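Local coordinates for protein esterase TesA (Pseudomonas aeruginosa, PDB 4JGG) that hydrolyses carboxylic esters, including Tween detergents and short-chain p-nitrophenyl esters, with lysophospholipase activity and a low thioesterase activity towards palmitoyl-coenzyme A, at residues 72-77 against 108-113; 117-122 against 153-158; 113-118 against 123-128; 30-35 against 41-46. All coordinates share one frame; numbering follows the deposited sequence.

Contact 1: residues 72-77 against 108-113; sequences GGLARL and QQNLAS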
loop_
_atom_site.group_PDB
_atom_site.type_symbol
_atom_site.label_atom_id
_atom_site.label_comp_id
_atom_site.label_asym_id
_atom_site.label_seq_id
_atom_site.Cartn_x
_atom_site.Cartn_y
_atom_site.Cartn_z
ATOM N N GLY A 72 -11.523 6.743 3.271
ATOM C CA GLY A 72 -12.266 5.838 2.405
ATOM C C GLY A 72 -11.939 4.370 2.648
ATOM O O GLY A 72 -12.833 3.522 2.694
ATOM N N GLY A 73 -10.661 4.065 2.820
ATOM C CA GLY A 73 -10.248 2.703 3.104
ATOM C C GLY A 73 -10.785 2.220 4.444
ATOM O O GLY A 73 -11.206 1.063 4.585
ATOM N N LEU A 74 -10.781 3.114 5.432
ATOM C CA LEU A 74 -11.301 2.795 6.750
ATOM C C LEU A 74 -12.803 2.488 6.661
ATOM O O LEU A 74 -13.275 1.503 7.217
ATOM C CB LEU A 74 -11.031 3.946 7.719
ATOM C CG LEU A 74 -11.604 3.838 9.134
ATOM C CD1 LEU A 74 -11.077 2.619 9.870
ATOM C CD2 LEU A 74 -11.342 5.125 9.942
ATOM N N ALA A 75 -13.539 3.338 5.947
ATOM C CA ALA A 75 -14.972 3.134 5.765
ATOM C C ALA A 75 -15.307 1.783 5.107
ATOM O O ALA A 75 -16.291 1.148 5.485
ATOM C CB ALA A 75 -15.570 4.275 4.966
ATOM N N ARG A 76 -14.497 1.350 4.139
ATOM C CA ARG A 76 -14.810 0.157 3.340
ATOM C C ARG A 76 -14.111 -1.134 3.799
ATOM O O ARG A 76 -14.428 -2.221 3.318
ATOM C CB ARG A 76 -14.565 0.397 1.840
ATOM C CG ARG A 76 -13.086 0.597 1.446
ATOM C CD ARG A 76 -12.983 0.992 -0.027
ATOM N NE ARG A 76 -11.611 1.153 -0.502
ATOM C CZ ARG A 76 -10.935 0.229 -1.181
ATOM N NH1 ARG A 76 -11.493 -0.946 -1.448
ATOM N NH2 ARG A 76 -9.705 0.475 -1.590
ATOM N N LEU A 77 -13.192 -1.023 4.750
ATOM C CA LEU A 77 -12.474 -2.200 5.245
ATOM C C LEU A 77 -13.345 -3.239 5.992
ATOM O O LEU A 77 -13.227 -4.442 5.741
ATOM C CB LEU A 77 -11.244 -1.771 6.071
ATOM C CG LEU A 77 -10.444 -2.906 6.721
ATOM C CD1 LEU A 77 -9.726 -3.758 5.686
ATOM C CD2 LEU A 77 -9.463 -2.345 7.744
ATOM N N GLN A 108 -3.032 9.504 10.281
ATOM C CA GLN A 108 -2.521 8.645 11.340
ATOM C C GLN A 108 -3.679 7.949 12.050
ATOM O O GLN A 108 -3.608 6.766 12.367
ATOM C CB GLN A 108 -1.687 9.467 12.330
ATOM C CG GLN A 108 -0.657 8.646 13.099
ATOM C CD GLN A 108 -1.286 7.772 14.166
ATOM O OE1 GLN A 108 -2.447 7.956 14.529
ATOM N NE2 GLN A 108 -0.518 6.811 14.677
ATOM N N GLN A 109 -4.757 8.684 12.286
ATOM C CA GLN A 109 -5.928 8.123 12.958
ATOM C C GLN A 109 -6.612 7.026 12.127
ATOM O O GLN A 109 -6.878 5.914 12.609
ATOM C CB GLN A 109 -6.921 9.252 13.257
ATOM C CG GLN A 109 -8.172 8.820 14.012
ATOM C CD GLN A 109 -9.207 9.932 14.081
ATOM O OE1 GLN A 109 -9.589 10.507 13.057
ATOM N NE2 GLN A 109 -9.658 10.247 15.290
ATOM N N ASN A 110 -6.912 7.355 10.878
ATOM C CA ASN A 110 -7.551 6.420 9.969
ATOM C C ASN A 110 -6.743 5.143 9.721
ATOM O O ASN A 110 -7.283 4.042 9.789
ATOM C CB ASN A 110 -7.864 7.110 8.645
ATOM C CG ASN A 110 -8.916 8.188 8.791
ATOM O OD1 ASN A 110 -9.747 8.135 9.703
ATOM N ND2 ASN A 110 -8.895 9.170 7.887
ATOM N N LEU A 111 -5.451 5.287 9.441
ATOM C CA LEU A 111 -4.604 4.123 9.178
ATOM C C LEU A 111 -4.466 3.260 10.430
ATOM O O LEU A 111 -4.556 2.047 10.362
ATOM C CB LEU A 111 -3.210 4.545 8.690
ATOM C CG LEU A 111 -3.000 5.104 7.281
ATOM C CD1 LEU A 111 -1.536 5.497 7.136
ATOM C CD2 LEU A 111 -3.380 4.092 6.191
ATOM N N ALA A 112 -4.248 3.905 11.570
ATOM C CA ALA A 112 -4.178 3.218 12.850
ATOM C C ALA A 112 -5.420 2.370 13.095
ATOM O O ALA A 112 -5.305 1.195 13.433
ATOM C CB ALA A 112 -3.991 4.236 13.981
ATOM N N SER A 113 -6.596 2.981 12.921
ATOM C CA SER A 113 -7.882 2.311 13.085
ATOM C C SER A 113 -8.066 1.153 12.095
ATOM O O SER A 113 -8.579 0.096 12.465
ATOM C CB SER A 113 -9.026 3.317 12.947
ATOM O OG SER A 113 -10.279 2.684 13.127
#

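Contact 2: residues 117-122 against 153-158; sequences KARAEG and AQEKTA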
loop_
_atom_site.group_PDB
_atom_site.type_symbol
_atom_site.label_atom_id
_atom_site.label_comp_id
_atom_site.label_asym_id
_atom_site.label_seq_id
_atom_site.Cartn_x
_atom_site.Cartn_y
_atom_site.Cartn_z
ATOM N N LYS A 117 -8.452 -2.722 13.172
ATOM C CA LYS A 117 -9.603 -3.530 12.782
ATOM C C LYS A 117 -9.169 -4.808 12.071
ATOM O O LYS A 117 -9.764 -5.868 12.271
ATOM C CB LYS A 117 -10.549 -2.726 11.893
ATOM C CG LYS A 117 -11.410 -1.715 12.629
ATOM C CD LYS A 117 -12.283 -0.963 11.639
ATOM C CE LYS A 117 -13.064 0.180 12.288
ATOM N NZ LYS A 117 -14.073 -0.304 13.263
ATOM N N ALA A 118 -8.137 -4.705 11.241
ATOM C CA ALA A 118 -7.584 -5.884 10.569
ATOM C C ALA A 118 -6.989 -6.873 11.567
ATOM O O ALA A 118 -7.258 -8.078 11.503
ATOM C CB ALA A 118 -6.550 -5.475 9.538
ATOM N N ARG A 119 -6.171 -6.365 12.484
ATOM C CA ARG A 119 -5.612 -7.184 13.552
ATOM C C ARG A 119 -6.735 -7.818 14.377
ATOM O O ARG A 119 -6.628 -8.968 14.798
ATOM C CB ARG A 119 -4.714 -6.333 14.454
ATOM C CG ARG A 119 -4.272 -7.023 15.732
ATOM C CD ARG A 119 -3.708 -6.007 16.718
ATOM N NE ARG A 119 -4.764 -5.259 17.409
ATOM C CZ ARG A 119 -4.543 -4.162 18.128
ATOM N NH1 ARG A 119 -3.314 -3.674 18.230
ATOM N NH2 ARG A 119 -5.548 -3.542 18.733
ATOM N N ALA A 120 -7.809 -7.065 14.601
ATOM C CA ALA A 120 -8.970 -7.574 15.342
ATOM C C ALA A 120 -9.678 -8.744 14.643
ATOM O O ALA A 120 -10.329 -9.563 15.298
ATOM C CB ALA A 120 -9.967 -6.441 15.630
ATOM N N GLU A 121 -9.564 -8.808 13.318
ATOM C CA GLU A 121 -10.167 -9.891 12.545
ATOM C C GLU A 121 -9.283 -11.143 12.522
ATOM O O GLU A 121 -9.752 -12.234 12.189
ATOM C CB GLU A 121 -10.462 -9.436 11.109
ATOM C CG GLU A 121 -10.995 -10.546 10.188
ATOM C CD GLU A 121 -9.884 -11.367 9.534
ATOM O OE1 GLU A 121 -8.756 -10.854 9.367
ATOM O OE2 GLU A 121 -10.132 -12.532 9.190
ATOM N N GLY A 122 -8.014 -10.980 12.879
ATOM C CA GLY A 122 -7.065 -12.076 12.862
ATOM C C GLY A 122 -5.936 -11.951 11.849
ATOM O O GLY A 122 -5.106 -12.866 11.704
ATOM N N ALA A 153 4.310 1.723 14.593
ATOM C CA ALA A 153 4.737 1.702 15.985
ATOM C C ALA A 153 3.552 1.443 16.897
ATOM O O ALA A 153 3.577 0.541 17.736
ATOM C CB ALA A 153 5.396 3.027 16.355
ATOM N N GLN A 154 2.514 2.252 16.718
ATOM C CA GLN A 154 1.346 2.230 17.584
ATOM C C GLN A 154 0.571 0.923 17.514
ATOM O O GLN A 154 0.122 0.408 18.543
ATOM C CB GLN A 154 0.427 3.401 17.225
ATOM C CG GLN A 154 -0.839 3.507 18.048
ATOM C CD GLN A 154 -1.678 4.685 17.602
ATOM O OE1 GLN A 154 -1.266 5.439 16.725
ATOM N NE2 GLN A 154 -2.853 4.853 18.200
ATOM N N GLU A 155 0.400 0.393 16.305
ATOM C CA GLU A 155 -0.440 -0.786 16.111
ATOM C C GLU A 155 0.357 -2.076 15.917
ATOM O O GLU A 155 -0.220 -3.127 15.623
ATOM C CB GLU A 155 -1.416 -0.587 14.945
ATOM C CG GLU A 155 -2.415 0.569 15.123
ATOM C CD GLU A 155 -3.281 0.419 16.363
ATOM O OE1 GLU A 155 -3.405 -0.721 16.872
ATOM O OE2 GLU A 155 -3.845 1.438 16.826
ATOM N N LYS A 156 1.672 -1.997 16.087
ATOM C CA LYS A 156 2.562 -3.147 15.905
ATOM C C LYS A 156 2.399 -3.808 14.542
ATOM O O LYS A 156 2.232 -5.020 14.466
ATOM C CB LYS A 156 2.313 -4.218 16.968
ATOM C CG LYS A 156 1.857 -3.706 18.308
ATOM N N THR A 157 2.442 -3.031 13.467
ATOM C CA THR A 157 2.307 -3.614 12.139
ATOM C C THR A 157 3.674 -3.767 11.495
ATOM O O THR A 157 4.672 -3.227 11.983
ATOM C CB THR A 157 1.431 -2.747 11.211
ATOM O OG1 THR A 157 2.229 -1.719 10.615
ATOM C CG2 THR A 157 0.289 -2.109 11.977
ATOM N N ALA A 158 3.730 -4.507 10.392
ATOM C CA ALA A 158 4.926 -4.485 9.569
ATOM C C ALA A 158 4.845 -3.248 8.689
ATOM O O ALA A 158 3.774 -2.635 8.550
ATOM C CB ALA A 158 5.057 -5.777 8.728
#

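Contact 3: residues 113-118 against 123-128; sequences SMAQKA and AKVLLL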
loop_
_atom_site.group_PDB
_atom_site.type_symbol
_atom_site.label_atom_id
_atom_site.label_comp_id
_atom_site.label_asym_id
_atom_site.label_seq_id
_atom_site.Cartn_x
_atom_site.Cartn_y
_atom_site.Cartn_z
ATOM N N SER A 113 -6.596 2.981 12.921
ATOM C CA SER A 113 -7.882 2.311 13.085
ATOM C C SER A 113 -8.066 1.153 12.095
ATOM O O SER A 113 -8.579 0.096 12.465
ATOM C CB SER A 113 -9.026 3.317 12.947
ATOM O OG SER A 113 -10.279 2.684 13.127
ATOM N N MET A 114 -7.636 1.345 10.850
ATOM C CA MET A 114 -7.638 0.255 9.866
ATOM C C MET A 114 -6.791 -0.911 10.344
ATOM O O MET A 114 -7.191 -2.057 10.207
ATOM C CB MET A 114 -7.097 0.706 8.495
ATOM C CG MET A 114 -7.992 1.638 7.674
ATOM S SD MET A 114 -7.327 1.900 5.998
ATOM C CE MET A 114 -7.616 0.300 5.243
ATOM N N ALA A 115 -5.598 -0.616 10.860
ATOM C CA ALA A 115 -4.668 -1.657 11.293
ATOM C C ALA A 115 -5.212 -2.355 12.523
ATOM O O ALA A 115 -5.050 -3.562 12.690
ATOM C CB ALA A 115 -3.285 -1.080 11.571
ATOM N N GLN A 116 -5.869 -1.585 13.380
ATOM C CA GLN A 116 -6.543 -2.137 14.549
ATOM C C GLN A 116 -7.630 -3.119 14.139
ATOM O O GLN A 116 -7.721 -4.219 14.683
ATOM C CB GLN A 116 -7.140 -1.007 15.393
ATOM C CG GLN A 116 -7.726 -1.449 16.720
ATOM C CD GLN A 116 -9.184 -1.841 16.613
ATOM O OE1 GLN A 116 -9.909 -1.348 15.750
ATOM N NE2 GLN A 116 -9.625 -2.736 17.495
ATOM N N LYS A 117 -8.452 -2.722 13.172
ATOM C CA LYS A 117 -9.603 -3.530 12.782
ATOM C C LYS A 117 -9.169 -4.808 12.071
ATOM O O LYS A 117 -9.764 -5.868 12.271
ATOM C CB LYS A 117 -10.549 -2.726 11.893
ATOM C CG LYS A 117 -11.410 -1.715 12.629
ATOM C CD LYS A 117 -12.283 -0.963 11.639
ATOM C CE LYS A 117 -13.064 0.180 12.288
ATOM N NZ LYS A 117 -14.073 -0.304 13.263
ATOM N N ALA A 118 -8.137 -4.705 11.241
ATOM C CA ALA A 118 -7.584 -5.884 10.569
ATOM C C ALA A 118 -6.989 -6.873 11.567
ATOM O O ALA A 118 -7.258 -8.078 11.503
ATOM C CB ALA A 118 -6.550 -5.475 9.538
ATOM N N ALA A 123 -5.891 -10.830 11.139
ATOM C CA ALA A 123 -4.903 -10.663 10.072
ATOM C C ALA A 123 -3.629 -9.991 10.560
ATOM O O ALA A 123 -3.679 -9.137 11.449
ATOM C CB ALA A 123 -5.490 -9.867 8.916
ATOM N N LYS A 124 -2.493 -10.380 9.980
ATOM C CA LYS A 124 -1.253 -9.600 10.109
ATOM C C LYS A 124 -1.349 -8.411 9.166
ATOM O O LYS A 124 -1.853 -8.549 8.053
ATOM C CB LYS A 124 -0.029 -10.419 9.701
ATOM C CG LYS A 124 0.192 -11.712 10.485
ATOM C CD LYS A 124 0.595 -11.420 11.922
ATOM N N VAL A 125 -0.850 -7.252 9.594
ATOM C CA VAL A 125 -0.955 -6.040 8.781
ATOM C C VAL A 125 0.408 -5.564 8.292
ATOM O O VAL A 125 1.364 -5.514 9.067
ATOM C CB VAL A 125 -1.631 -4.907 9.568
ATOM C CG1 VAL A 125 -1.523 -3.598 8.818
ATOM C CG2 VAL A 125 -3.078 -5.253 9.837
ATOM N N LEU A 126 0.494 -5.233 7.006
ATOM C CA LEU A 126 1.700 -4.651 6.426
ATOM C C LEU A 126 1.337 -3.297 5.821
ATOM O O LEU A 126 0.491 -3.219 4.922
ATOM C CB LEU A 126 2.286 -5.573 5.348
ATOM C CG LEU A 126 3.446 -5.052 4.485
ATOM C CD1 LEU A 126 4.663 -4.715 5.326
ATOM C CD2 LEU A 126 3.816 -6.074 3.412
ATOM N N LEU A 127 1.950 -2.224 6.328
ATOM C CA LEU A 127 1.701 -0.893 5.777
ATOM C C LEU A 127 2.709 -0.567 4.688
ATOM O O LEU A 127 3.912 -0.775 4.867
ATOM C CB LEU A 127 1.837 0.180 6.855
ATOM C CG LEU A 127 1.010 0.156 8.125
ATOM C CD1 LEU A 127 1.200 1.503 8.825
ATOM C CD2 LEU A 127 -0.458 -0.098 7.786
ATOM N N LEU A 128 2.223 -0.051 3.566
ATOM C CA LEU A 128 3.107 0.476 2.538
ATOM C C LEU A 128 3.126 1.996 2.665
ATOM O O LEU A 128 2.074 2.659 2.576
ATOM C CB LEU A 128 2.665 0.047 1.134
ATOM C CG LEU A 128 2.589 -1.466 0.926
ATOM C CD1 LEU A 128 2.299 -1.808 -0.527
ATOM C CD2 LEU A 128 3.856 -2.144 1.403
#

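Contact 4: residues 30-35 against 41-46; sequences SISAAL and QGWVAL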
loop_
_atom_site.group_PDB
_atom_site.type_symbol
_atom_site.label_atom_id
_atom_site.label_comp_id
_atom_site.label_asym_id
_atom_site.label_seq_id
_atom_site.Cartn_x
_atom_site.Cartn_y
_atom_site.Cartn_z
ATOM N N SER A 30 -4.809 4.021 -6.633
ATOM C CA SER A 30 -4.309 3.940 -8.011
ATOM C C SER A 30 -2.998 3.150 -8.187
ATOM O O SER A 30 -2.795 2.480 -9.207
ATOM C CB SER A 30 -4.076 5.357 -8.542
ATOM O OG SER A 30 -3.008 5.967 -7.827
ATOM N N ILE A 31 -2.102 3.232 -7.212
ATOM C CA ILE A 31 -0.795 2.609 -7.392
ATOM C C ILE A 31 -0.948 1.092 -7.452
ATOM O O ILE A 31 -0.363 0.433 -8.314
ATOM C CB ILE A 31 0.218 3.005 -6.303
ATOM C CG1 ILE A 31 0.336 4.524 -6.210
ATOM C CG2 ILE A 31 1.601 2.422 -6.605
ATOM C CD1 ILE A 31 1.458 4.965 -5.302
ATOM N N SER A 32 -1.759 0.541 -6.555
ATOM C CA SER A 32 -1.935 -0.914 -6.506
ATOM C C SER A 32 -3.053 -1.389 -7.442
ATOM O O SER A 32 -3.126 -2.568 -7.785
ATOM C CB SER A 32 -2.205 -1.363 -5.075
ATOM O OG SER A 32 -1.052 -1.154 -4.281
ATOM N N ALA A 33 -3.910 -0.462 -7.870
ATOM C CA ALA A 33 -4.924 -0.765 -8.879
ATOM C C ALA A 33 -4.350 -0.746 -10.301
ATOM O O ALA A 33 -5.026 -1.122 -11.259
ATOM C CB ALA A 33 -6.118 0.187 -8.758
ATOM N N ALA A 34 -3.095 -0.320 -10.432
ATOM C CA ALA A 34 -2.392 -0.359 -11.717
ATOM C C ALA A 34 -2.922 0.661 -12.704
ATOM O O ALA A 34 -3.089 0.367 -13.894
ATOM C CB ALA A 34 -2.454 -1.767 -12.330
ATOM N N LEU A 35 -3.203 1.864 -12.209
ATOM C CA LEU A 35 -3.761 2.901 -13.061
ATOM C C LEU A 35 -2.806 3.178 -14.207
ATOM O O LEU A 35 -1.603 3.437 -13.998
ATOM C CB LEU A 35 -4.058 4.179 -12.257
ATOM C CG LEU A 35 -4.622 5.425 -12.956
ATOM C CD1 LEU A 35 -5.964 5.154 -13.629
ATOM C CD2 LEU A 35 -4.770 6.535 -11.940
ATOM N N GLN A 41 -0.232 -7.033 -15.409
ATOM C CA GLN A 41 1.201 -6.765 -15.309
ATOM C C GLN A 41 1.511 -5.899 -14.094
ATOM O O GLN A 41 2.666 -5.555 -13.840
ATOM C CB GLN A 41 1.711 -6.071 -16.576
ATOM C CG GLN A 41 1.669 -6.941 -17.835
ATOM C CD GLN A 41 2.697 -8.071 -17.818
ATOM O OE1 GLN A 41 3.759 -7.956 -17.204
ATOM N NE2 GLN A 41 2.381 -9.170 -18.501
ATOM N N GLY A 42 0.469 -5.553 -13.348
ATOM C CA GLY A 42 0.629 -4.752 -12.151
ATOM C C GLY A 42 1.281 -5.511 -11.020
ATOM O O GLY A 42 1.287 -6.750 -10.990
ATOM N N TRP A 43 1.827 -4.766 -10.070
ATOM C CA TRP A 43 2.617 -5.369 -9.009
ATOM C C TRP A 43 1.860 -6.440 -8.205
ATOM O O TRP A 43 2.434 -7.465 -7.839
ATOM C CB TRP A 43 3.257 -4.289 -8.122
ATOM C CG TRP A 43 2.461 -3.846 -6.932
ATOM C CD1 TRP A 43 1.695 -2.727 -6.831
ATOM C CD2 TRP A 43 2.391 -4.503 -5.661
ATOM N NE1 TRP A 43 1.139 -2.644 -5.569
ATOM C CE2 TRP A 43 1.547 -3.727 -4.836
ATOM C CE3 TRP A 43 2.960 -5.666 -5.139
ATOM C CZ2 TRP A 43 1.258 -4.083 -3.519
ATOM C CZ3 TRP A 43 2.668 -6.022 -3.836
ATOM C CH2 TRP A 43 1.820 -5.240 -3.042
ATOM N N VAL A 44 0.574 -6.234 -7.957
ATOM C CA VAL A 44 -0.193 -7.217 -7.183
ATOM C C VAL A 44 -0.345 -8.526 -7.958
ATOM O O VAL A 44 -0.210 -9.612 -7.400
ATOM C CB VAL A 44 -1.587 -6.686 -6.785
ATOM C CG1 VAL A 44 -2.454 -7.820 -6.311
ATOM C CG2 VAL A 44 -1.471 -5.617 -5.699
ATOM N N ALA A 45 -0.609 -8.399 -9.252
ATOM C CA ALA A 45 -0.628 -9.526 -10.175
ATOM C C ALA A 45 0.692 -10.271 -10.161
ATOM O O ALA A 45 0.726 -11.498 -10.247
ATOM C CB ALA A 45 -0.931 -9.041 -11.580
ATOM N N LEU A 46 1.794 -9.527 -10.075
ATOM C CA LEU A 46 3.106 -10.149 -10.038
ATOM C C LEU A 46 3.331 -10.830 -8.691
ATOM O O LEU A 46 4.070 -11.822 -8.597
ATOM C CB LEU A 46 4.207 -9.106 -10.270
ATOM C CG LEU A 46 4.164 -8.263 -11.545
ATOM C CD1 LEU A 46 5.407 -7.377 -11.599
ATOM C CD2 LEU A 46 4.067 -9.124 -12.774
HETATM O O HOH W 1 0.047 -1.868 -9.910
HETATM O O HOH W 2 -1.079 -3.860 -9.032
#

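Contact 1: residues 72-77 against 108-113
Leu74 reaches across from 72-77 and its two methyl branches divide over Asn110 and Ser113. CD1 of Leu74 meets the hydroxyl OG of Ser113 at 3.4 Å and lies 3.8 Å from CB of that serine, while CD2 of Leu74 touches OD1 of Asn110 at 3.4 Å and comes to 4.0 Å from the Asn110 CA. Both methyls thus rest against side-chain oxygens of the facing helix, and no hydrogen bond crosses between the segments. The leucine and asparagine side chains run at about a right angle to each other, the branched end of Leu74 meeting the asparagine at its carbonyl end. CG of Leu74 stands anti to the backbone N (chi1 175°), which carries the fork out from helix 70-84 toward helix 104-121. These two helices belong to the alpha/beta/alpha architecture of the SGNH hydrolases, and 104-121 lies in the connection from strand 88-92 to strand 124-128 of the parallel sheet. Leu74 and Asn110 also mark the closest backbone approach, with 6.1 Å between their CA atoms. One shell further out, Asn110 is fixed by a hydrogen bond from ND2 to OG of Ser70, near the start of helix 70-84, so its amide ties the helices together while OD1 lies beside the leucine methyl. Thr69 OG1 is bonded to the backbone N of Gly72 at the same helix start. Further along helix 104-121, Met114 packs against both Leu74 and Leu77, and Lys117 adds its aliphatic chain beside Leu74.

Contact 2: residues 117-122 against 153-158
Arg119 and Glu155 face each other across the ends of two helices, joined by a salt bridge of 3.3 Å between Arg119 NH1 and Glu155 OE1. It is a pairing of charges without a directed N-H: the oxygen lies well out of the guanidinium plane, and that plane is turned 60° from the carboxylate. NH2 of Arg119 stays 4.0 Å from the same OE1 of Glu155, so the approach is lopsided toward one nitrogen. The tight side belongs to the glutamate. Bent at its second torsion (chi2 -59°), it folds back against helix 104-121, where it packs on Ala112, Ala115 and Gln116, with its CG against the backbone O of Ala112. Gln154, one residue earlier, bonds through OE1 to NE2 of Gln108 on the same helix. The arginine makes the loose side. Its chain extends from CB to CD, then bends at chi3 (78°) to lay an exposed guanidinium beside the carboxylate, and solvent probably weakens the attraction there. After Glu155 the chain turns inward: Thr157 packs on Val125 and Leu127, and its OG1 donates to O of Ala158 at 2.7 Å, from above the carbonyl plane, just where strand 158-160 begins. Both segments close a helix in the same way, with Gly122 and Lys156 each leaving helical angles at positive phi while bonds reach back into the final turn. The salt bridge therefore links two helices at their C-terminal ends, each finished by a Schellman motif before the chain enters a strand of the parallel sheet.

Contact 3: residues 113-118 against 123-128
Buried helix-on-strand packing joins 113-118 to 123-128, at the point where helix 104-121 ends and turns into strand 124-128, the second half of the beta-alpha-beta crossover that starts from strand 88-92. Val125 supplies the contact from the strand. Its CG2 presses on CB of Ala118 at 3.5 Å, tighter than usual for two carbons, whereas its CG1 lies an easier 4.1 Å from CB of Ala115. The chi1 of 170° sets CG1 anti to the backbone N, and each methyl is thereby placed against a different alanine, the two about one helical turn apart. CG2 of Val125 also comes to 3.9 Å from the carbonyl O of Ala115. At the turn, N of Ala123 donates to O of Ala118 over 3.1 Å, with an N-H...O angle of 157° and the donor tilted 33° from the carbonyl plane. Val89 of neighbouring strand 88-92 also touches Ala118 and Ala123. Small side chains let the helix lie close on the sheet: the CA atoms of Ala115 and Val125 are 6.3 Å apart. The contact is thus held by apolar fit, and its single hydrogen bond ties the last helical turn to the residue just before the strand.

Contact 4: residues 30-35 against 41-46
Ser32 and Trp43 meet through their first torsions: OG of Ser32 lies beside its own backbone N (chi1 -67°), and the indole, at an unusual chi1 of 91°, swings its N-H edge toward that hydroxyl. Ser32 lies two residues beyond Ser30, the probable nucleophile of the GDS block that gives this GDSL family of SGNH hydrolases its name, on the same short, weakly bonded helix. NE1 of Trp43 donates to OG of Ser32 at 2.9 Å, with an N-H...O angle of 155°, and the oxygen sits at the ring edge, in the plane of the indole. That hydroxyl is also bonded to OE1 of Glu92, at the end of strand 88-92, so this buried oxygen is gripped by two partners. Val44, next along the helix, lies with CG2 over one face of the indole, offset toward its rim, and the same methyl touches O of Ser32 at 4.0 Å. Ring edge-to-face packing with Phe163 and side chains of helix 186-197 complete the surroundings of the tryptophan. At the other end, CB of Ala34 stands 4.3 Å from CA of Gly42, the N-cap residue of helix 43-53; Gly42, lacking a side chain, lets the two backbones come close. Ile31 lies near His180, an active-site residue by similarity. Between the segments, a water molecule bridges a carbonyl to an amide in the first turn of the helix: it donates to O of Ser32 at 2.7 Å and accepts from N of Val44 at 3.1 Å.

In the fold
Contacts 1, 2 and 3 all use helix 104-121, on overlapping parts of its length, in the order 1, 3, 2: contact 1 meets the neighbouring helix 70-84, contact 2 the end of helix 138-155, and contact 3 strand 124-128. Their chemistry follows depth. Contact 3 is buried and largely apolar, contact 1 partly buried with methyls against polar oxygens, and contact 2 lies at the surface with a charge pair. Contacts 2 and 3 are stitched together by backbone bonds between Ala158 and strand 124-128. Contact 4 lies on the opposite side of the chain's centre, buried, joined by an indole-to-hydroxyl bond and by water, and touches contact 3 through Leu128 against Trp43.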